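Local coordinates for BCL2-like 10 (Danio rerio, PDB 6FBX), which belongs to the Bcl-2 family as a pro-survival regulator of apoptosis and binds the BH3 segment of Bad, at residues E18-F23 and S93-T98. Numbering follows the deposited sequence.
Sequences EDYISF and SIFTFT
With CG swung anti to the backbone N (chi1 -173°), Tyr-20 sends its ring across to the backbone of Phe-95 and Thr-96, while Phe-95, its CG beside its own N (chi1 -83°), brings CD1 within 4.2 Å of Tyr-20 CB. That methylene sits at the edge of the Phe-95 ring, near its plane. The tyrosine ring runs obliquely past the helix, CE2 lying 3.3 Å from Phe-95 O. Its OH donates to a water 2.7 Å away, which in turn donates to Thr-96 O at 2.9 Å, so a water links two segments that share no direct hydrogen bond. A phenylalanine in place of Tyr-20 would probably keep the ring packing but leave this water without its donor from helix 2-24. At the next residue, Ile-21 CD1 meets Thr-98 CG2, about a turn beyond Phe-95, at 3.9 Å. Thr-98 turns its hydroxyl back to Ile-94 O (OG1 to O 2.8 Å), leaving the methyl for the isoleucine. The axes of segments 18-23 and 93-98 cross at -40° and come within 9.9 Å of each other. This buried contact joins helix 2-24 to the central helix 88-107 of the Bcl-2 fold; helix 34-49 covers Tyr-20 and Thr-96, and helix 112-129 packs on Ile-21 and Thr-98.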
ATOM      1  N   GLU A  18       5.921  -7.275   0.550  1.00 23.84           N
ATOM      2  CA  GLU A  18       7.330  -7.437   0.885  1.00 25.49           C
ATOM      3  C   GLU A  18       8.217  -7.126  -0.313  1.00 25.02           C
ATOM      4  O   GLU A  18       9.274  -6.500  -0.166  1.00 26.47           O
ATOM      5  CB  GLU A  18       7.593  -8.855   1.392  1.00 33.25           C
ATOM      6  CG  GLU A  18       7.115  -9.096   2.810  1.00 49.20           C
ATOM      7  CD  GLU A  18       7.584 -10.429   3.358  1.00 70.82           C
ATOM      8  OE1 GLU A  18       7.465 -11.446   2.643  1.00 79.65           O
ATOM      9  OE2 GLU A  18       8.084 -10.454   4.499  1.00 83.30           O
ATOM     10  N   ASP A  19       7.805  -7.549  -1.509  1.00 25.00           N
ATOM     11  CA  ASP A  19       8.614  -7.286  -2.694  1.00 26.07           C
ATOM     12  C   ASP A  19       8.691  -5.795  -2.987  1.00 25.55           C
ATOM     13  O   ASP A  19       9.774  -5.261  -3.257  1.00 27.30           O
ATOM     14  CB  ASP A  19       8.057  -8.026  -3.907  1.00 25.89           C
ATOM     15  CG  ASP A  19       8.788  -7.661  -5.182  1.00 28.55           C
ATOM     16  OD1 ASP A  19       9.906  -8.174  -5.392  1.00 31.18           O
ATOM     17  OD2 ASP A  19       8.259  -6.836  -5.955  1.00 28.73           O
ATOM     18  N   TYR A  20       7.548  -5.103  -2.961  1.00 25.40           N
ATOM     19  CA  TYR A  20       7.569  -3.681  -3.277  1.00 23.36           C
ATOM     20  C   TYR A  20       8.386  -2.911  -2.252  1.00 24.45           C
ATOM     21  O   TYR A  20       9.173  -2.027  -2.609  1.00 25.30           O
ATOM     22  CB  TYR A  20       6.154  -3.105  -3.354  1.00 22.24           C
ATOM     23  CG  TYR A  20       6.198  -1.681  -3.837  1.00 20.99           C
ATOM     24  CD1 TYR A  20       6.629  -1.393  -5.126  1.00 21.79           C
ATOM     25  CD2 TYR A  20       5.871  -0.618  -3.001  1.00 19.98           C
ATOM     26  CE1 TYR A  20       6.711  -0.095  -5.581  1.00 21.21           C
ATOM     27  CE2 TYR A  20       5.937   0.692  -3.455  1.00 20.61           C
ATOM     28  CZ  TYR A  20       6.366   0.943  -4.744  1.00 21.15           C
ATOM     29  OH  TYR A  20       6.453   2.235  -5.207  1.00 23.50           O
ATOM     30  N   ILE A  21       8.221  -3.238  -0.970  1.00 21.75           N
ATOM     31  CA  ILE A  21       8.983  -2.558   0.073  1.00 23.67           C
ATOM     32  C   ILE A  21      10.479  -2.794  -0.113  1.00 25.97           C
ATOM     33  O   ILE A  21      11.288  -1.865   0.012  1.00 27.74           O
ATOM     34  CB  ILE A  21       8.483  -3.014   1.457  1.00 25.63           C
ATOM     35  CG1 ILE A  21       7.122  -2.373   1.736  1.00 26.04           C
ATOM     36  CG2 ILE A  21       9.477  -2.649   2.551  1.00 28.66           C
ATOM     37  CD1 ILE A  21       6.386  -2.961   2.921  1.00 27.57           C
ATOM     38  N   SER A  22      10.875  -4.033  -0.414  1.00 27.23           N
ATOM     39  CA  SER A  22      12.283  -4.307  -0.691  1.00 31.98           C
ATOM     40  C   SER A  22      12.758  -3.520  -1.906  1.00 29.95           C
ATOM     41  O   SER A  22      13.860  -2.960  -1.908  1.00 30.16           O
ATOM     42  CB  SER A  22      12.497  -5.805  -0.915  1.00 39.99           C
ATOM     43  OG  SER A  22      12.088  -6.561   0.211  1.00 44.78           O
ATOM     44  N   PHE A  23      11.932  -3.476  -2.951  1.00 28.82           N
ATOM     45  CA  PHE A  23      12.252  -2.710  -4.152  1.00 27.71           C
ATOM     46  C   PHE A  23      12.506  -1.244  -3.817  1.00 29.24           C
ATOM     47  O   PHE A  23      13.406  -0.611  -4.385  1.00 30.86           O
ATOM     48  CB  PHE A  23      11.100  -2.871  -5.143  1.00 26.63           C
ATOM     49  CG  PHE A  23      11.277  -2.139  -6.439  1.00 28.63           C
ATOM     50  CD1 PHE A  23      12.253  -2.514  -7.345  1.00 33.03           C
ATOM     51  CD2 PHE A  23      10.419  -1.106  -6.775  1.00 28.62           C
ATOM     52  CE1 PHE A  23      12.393  -1.844  -8.549  1.00 34.55           C
ATOM     53  CE2 PHE A  23      10.551  -0.437  -7.974  1.00 30.82           C
ATOM     54  CZ  PHE A  23      11.537  -0.807  -8.864  1.00 32.71           C
ATOM     55  N   SER A  93      -2.156   3.341  -4.204  1.00 23.17           N
ATOM     56  CA  SER A  93      -1.703   4.426  -3.339  0.63 22.03           C
ATOM     57  C   SER A  93      -1.260   3.908  -1.980  1.00 21.31           C
ATOM     58  O   SER A  93      -0.323   4.455  -1.388  1.00 20.92           O
ATOM     59  CB  SER A  93      -2.801   5.477  -3.178  0.63 23.46           C
ATOM     60  OG  SER A  93      -3.772   5.092  -2.223  0.63 23.55           O
ATOM     61  N   ILE A  94      -1.911   2.858  -1.471  1.00 20.56           N
ATOM     62  CA  ILE A  94      -1.486   2.267  -0.203  1.00 20.70           C
ATOM     63  C   ILE A  94      -0.070   1.721  -0.333  1.00 21.60           C
ATOM     64  O   ILE A  94       0.786   1.948   0.533  1.00 19.98           O
ATOM     65  CB  ILE A  94      -2.481   1.177   0.244  1.00 21.95           C
ATOM     66  CG1 ILE A  94      -3.808   1.824   0.651  1.00 20.99           C
ATOM     67  CG2 ILE A  94      -1.892   0.345   1.388  1.00 21.76           C
ATOM     68  CD1 ILE A  94      -4.923   0.842   0.992  1.00 22.00           C
ATOM     69  N   PHE A  95       0.202   1.003  -1.430  1.00 19.37           N
ATOM     70  CA  PHE A  95       1.546   0.485  -1.668  1.00 19.71           C
ATOM     71  C   PHE A  95       2.547   1.617  -1.861  1.00 19.75           C
ATOM     72  O   PHE A  95       3.643   1.587  -1.290  1.00 20.80           O
ATOM     73  CB  PHE A  95       1.544  -0.449  -2.886  1.00 19.68           C
ATOM     74  CG  PHE A  95       1.125  -1.857  -2.570  1.00 20.92           C
ATOM     75  CD1 PHE A  95       2.043  -2.893  -2.612  1.00 21.63           C
ATOM     76  CD2 PHE A  95      -0.181  -2.144  -2.221  1.00 19.37           C
ATOM     77  CE1 PHE A  95       1.666  -4.188  -2.321  1.00 23.37           C
ATOM     78  CE2 PHE A  95      -0.566  -3.442  -1.927  1.00 20.74           C
ATOM     79  CZ  PHE A  95       0.359  -4.462  -1.975  1.00 21.21           C
ATOM     80  N   THR A  96       2.189   2.631  -2.658  1.00 18.47           N
ATOM     81  CA  THR A  96       3.092   3.759  -2.870  1.00 21.13           C
ATOM     82  C   THR A  96       3.443   4.427  -1.550  1.00 20.81           C
ATOM     83  O   THR A  96       4.617   4.667  -1.250  1.00 21.93           O
ATOM     84  CB  THR A  96       2.458   4.779  -3.815  1.00 21.89           C
ATOM     85  OG1 THR A  96       2.100   4.143  -5.048  1.00 23.39           O
ATOM     86  CG2 THR A  96       3.430   5.921  -4.094  1.00 25.22           C
ATOM     87  N   PHE A  97       2.424   4.746  -0.751  1.00 20.40           N
ATOM     88  CA  PHE A  97       2.657   5.420   0.520  1.00 19.79           C
ATOM     89  C   PHE A  97       3.524   4.573   1.441  1.00 22.07           C
ATOM     90  O   PHE A  97       4.447   5.088   2.082  1.00 25.36           O
ATOM     91  CB  PHE A  97       1.317   5.740   1.181  1.00 20.56           C
ATOM     92  CG  PHE A  97       1.445   6.466   2.483  1.00 22.70           C
ATOM     93  CD1 PHE A  97       2.137   7.657   2.556  1.00 24.29           C
ATOM     94  CD2 PHE A  97       0.855   5.966   3.630  1.00 24.61           C
ATOM     95  CE1 PHE A  97       2.258   8.331   3.755  1.00 25.43           C
ATOM     96  CE2 PHE A  97       0.969   6.639   4.834  1.00 25.88           C
ATOM     97  CZ  PHE A  97       1.669   7.823   4.893  1.00 26.29           C
ATOM     98  N   THR A  98       3.250   3.271   1.518  1.00 19.92           N
ATOM     99  CA  THR A  98       4.013   2.412   2.419  1.00 23.10           C
ATOM    100  C   THR A  98       5.455   2.266   1.948  1.00 24.17           C
ATOM    101  O   THR A  98       6.376   2.176   2.766  1.00 24.02           O
ATOM    102  CB  THR A  98       3.336   1.048   2.536  1.00 23.53           C
ATOM    103  OG1 THR A  98       1.991   1.227   2.997  1.00 23.10           O
ATOM    104  CG2 THR A  98       4.081   0.157   3.517  1.00 25.07           C
TER
HETATM  105  O   HOH W   1       6.559   4.118  -3.345  1.00 22.87           O